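Local coordinates for putative CRISPR-associated endoribonuclease-like protein Cas6nc (Pyrococcus horikoshii, PDB 3QJL), which binds CRISPR RNA and belongs to the Cas6 family of RAMP proteins, which work in prokaryotic antiviral defence, at residues A[72-77]-A[109-114]. Numbering follows the deposited sequence.
Sequences IEILSD and LSFLVG. With nucleotides of chain D.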
loop_
_atom_site.group_PDB
_atom_site.type_symbol
_atom_site.label_atom_id
_atom_site.label_comp_id
_atom_site.label_asym_id
_atom_site.label_seq_id
_atom_site.Cartn_x
_atom_site.Cartn_y
_atom_site.Cartn_z
ATOM N N ILE A 72 -11.002 5.183 11.607
ATOM C CA ILE A 72 -10.065 6.239 11.246
ATOM C C ILE A 72 -10.296 7.501 12.065
ATOM O O ILE A 72 -11.395 8.047 12.097
ATOM C CB ILE A 72 -10.210 6.582 9.754
ATOM C CG1 ILE A 72 -10.213 5.293 8.923
ATOM C CG2 ILE A 72 -9.116 7.554 9.305
ATOM C CD1 ILE A 72 -10.536 5.487 7.468
ATOM N N GLU A 73 -9.254 7.965 12.733
ATOM C CA GLU A 73 -9.337 9.200 13.487
ATOM C C GLU A 73 -9.286 10.369 12.527
ATOM O O GLU A 73 -8.306 10.512 11.800
ATOM C CB GLU A 73 -8.138 9.316 14.415
ATOM C CG GLU A 73 -8.416 9.004 15.866
ATOM C CD GLU A 73 -7.161 9.117 16.718
ATOM O OE1 GLU A 73 -6.862 8.158 17.466
ATOM O OE2 GLU A 73 -6.470 10.160 16.634
ATOM N N ILE A 74 -10.297 11.235 12.550
ATOM C CA ILE A 74 -10.284 12.397 11.667
ATOM C C ILE A 74 -9.609 13.576 12.372
ATOM O O ILE A 74 -10.152 14.134 13.325
ATOM C CB ILE A 74 -11.715 12.806 11.251
ATOM C CG1 ILE A 74 -12.348 11.732 10.376
ATOM C CG2 ILE A 74 -11.693 14.109 10.485
ATOM C CD1 ILE A 74 -13.824 11.882 10.219
ATOM N N LEU A 75 -8.416 13.940 11.909
ATOM C CA LEU A 75 -7.709 15.090 12.462
ATOM C C LEU A 75 -7.891 16.334 11.601
ATOM O O LEU A 75 -7.418 17.419 11.945
ATOM C CB LEU A 75 -6.225 14.784 12.636
ATOM C CG LEU A 75 -5.916 13.634 13.592
ATOM C CD1 LEU A 75 -4.495 13.758 14.120
ATOM C CD2 LEU A 75 -6.903 13.605 14.742
ATOM N N SER A 76 -8.559 16.162 10.466
ATOM C CA SER A 76 -8.929 17.282 9.619
ATOM C C SER A 76 -10.189 17.963 10.153
ATOM O O SER A 76 -10.933 17.358 10.929
ATOM C CB SER A 76 -9.100 16.824 8.174
ATOM O OG SER A 76 -7.874 16.952 7.482
ATOM N N ASP A 77 -10.398 19.226 9.778
ATOM C CA ASP A 77 -11.642 19.939 10.117
ATOM C C ASP A 77 -12.835 19.397 9.334
ATOM O O ASP A 77 -13.944 19.307 9.862
ATOM C CB ASP A 77 -11.513 21.452 9.882
ATOM C CG ASP A 77 -10.521 22.109 10.829
ATOM O OD1 ASP A 77 -10.430 21.669 11.996
ATOM O OD2 ASP A 77 -9.825 23.060 10.402
ATOM N N LEU A 109 -20.750 8.326 14.226
ATOM C CA LEU A 109 -20.328 9.663 13.847
ATOM C C LEU A 109 -21.368 10.313 12.948
ATOM O O LEU A 109 -21.725 9.756 11.915
ATOM C CB LEU A 109 -18.983 9.592 13.127
ATOM C CG LEU A 109 -18.282 10.915 12.845
ATOM C CD1 LEU A 109 -18.048 11.667 14.144
ATOM C CD2 LEU A 109 -16.973 10.663 12.129
ATOM N N SER A 110 -21.865 11.481 13.343
ATOM C CA SER A 110 -22.805 12.218 12.498
ATOM C C SER A 110 -22.095 13.330 11.739
ATOM O O SER A 110 -21.349 14.110 12.324
ATOM C CB SER A 110 -23.953 12.800 13.324
ATOM O OG SER A 110 -24.840 11.787 13.765
ATOM N N PHE A 111 -22.298 13.390 10.431
ATOM C CA PHE A 111 -21.725 14.482 9.663
ATOM C C PHE A 111 -22.790 15.503 9.294
ATOM O O PHE A 111 -23.984 15.283 9.506
ATOM C CB PHE A 111 -21.062 13.958 8.390
ATOM C CG PHE A 111 -19.821 13.146 8.639
ATOM C CD1 PHE A 111 -19.879 11.762 8.681
ATOM C CD2 PHE A 111 -18.595 13.767 8.821
ATOM C CE1 PHE A 111 -18.738 11.011 8.905
ATOM C CE2 PHE A 111 -17.450 13.026 9.046
ATOM C CZ PHE A 111 -17.521 11.644 9.088
ATOM N N LEU A 112 -22.340 16.606 8.708
ATOM C CA LEU A 112 -23.220 17.671 8.267
ATOM C C LEU A 112 -22.695 18.163 6.937
ATOM O O LEU A 112 -21.542 18.597 6.858
ATOM C CB LEU A 112 -23.168 18.808 9.274
ATOM C CG LEU A 112 -24.451 19.609 9.447
ATOM C CD1 LEU A 112 -25.584 18.669 9.847
ATOM C CD2 LEU A 112 -24.241 20.710 10.486
ATOM N N VAL A 113 -23.519 18.123 5.894
ATOM C CA VAL A 113 -23.028 18.534 4.585
ATOM C C VAL A 113 -22.664 20.014 4.560
ATOM O O VAL A 113 -23.486 20.876 4.863
ATOM C CB VAL A 113 -24.046 18.269 3.475
ATOM C CG1 VAL A 113 -23.430 18.589 2.125
ATOM C CG2 VAL A 113 -24.517 16.833 3.522
ATOM N N GLY A 114 -21.421 20.294 4.193
ATOM C CA GLY A 114 -20.962 21.650 3.961
ATOM C C GLY A 114 -21.090 21.842 2.471
ATOM O O GLY A 114 -21.934 21.204 1.844
ATOM P P A D 6 -3.341 5.157 6.240
ATOM O OP1 A D 6 -2.878 5.646 4.921
ATOM O OP2 A D 6 -4.267 6.001 7.025
ATOM O "O5'" A D 6 -3.943 3.697 6.083
ATOM C "C5'" A D 6 -4.329 2.936 7.219
ATOM C "C4'" A D 6 -5.353 1.885 6.863
ATOM O "O4'" A D 6 -6.641 2.524 6.684
ATOM C "C3'" A D 6 -5.079 1.112 5.578
ATOM O "O3'" A D 6 -5.579 -0.223 5.710
ATOM C "C2'" A D 6 -5.912 1.864 4.546
ATOM O "O2'" A D 6 -6.293 1.084 3.436
ATOM C "C1'" A D 6 -7.120 2.303 5.373
ATOM N N9 A D 6 -7.738 3.552 4.921
ATOM C C8 A D 6 -7.108 4.743 4.648
ATOM N N7 A D 6 -7.907 5.729 4.290
ATOM C C5 A D 6 -9.160 5.147 4.346
ATOM C C6 A D 6 -10.432 5.667 4.078
ATOM N N6 A D 6 -10.650 6.926 3.688
ATOM N N1 A D 6 -11.482 4.835 4.237
ATOM C C2 A D 6 -11.256 3.569 4.628
ATOM N N3 A D 6 -10.105 2.959 4.899
ATOM C C4 A D 6 -9.079 3.815 4.742
#
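Ile74 packs on Leu109 and Phe111 where a small sheet meets the five-stranded sheet of the ferredoxin-like fold in this Cas6-family protein. Residues 72-74 lie in the middle strand of the small three-stranded antiparallel sheet, whereas 109-114 belong to a strand of the larger one. The backbones stay well apart, with Ile74 CA and Leu109 CA separated by 10.6 Å, and no hydrogen bond joins the segments.

Ile72, held in its strand by backbone bonding to Leu20, turns to the RNA instead: its CD1 sits over a face of the adenine of A6 of chain D, 3.4 Å from C6. Glu73 pairs through its backbone with Lys65 and lays its side chain against Lys65 and Leu67.

Ile74 alone bridges to 109-114, and by a single methyl. Its CG1 stands anti to the carbonyl carbon (chi1 -67°), and the extended branch carries CD1 up against two neighbouring apolar groups. Leu109 CD2 meets Ile74 CD1 at 3.9 Å, the two side chains crossing at a slant. Phe111 comes from the opposite direction; it also packs on Phe104, Ile106, Leu11 and Pro13.

Beyond the strand, Leu75 and Ser76 turn to Lys63, the latter through a weak hydrogen bond from Lys63 N to Ser76 OG. Ile74 CD1 meets the edge of the Phe111 ring, close to its plane, 3.9 Å from CZ.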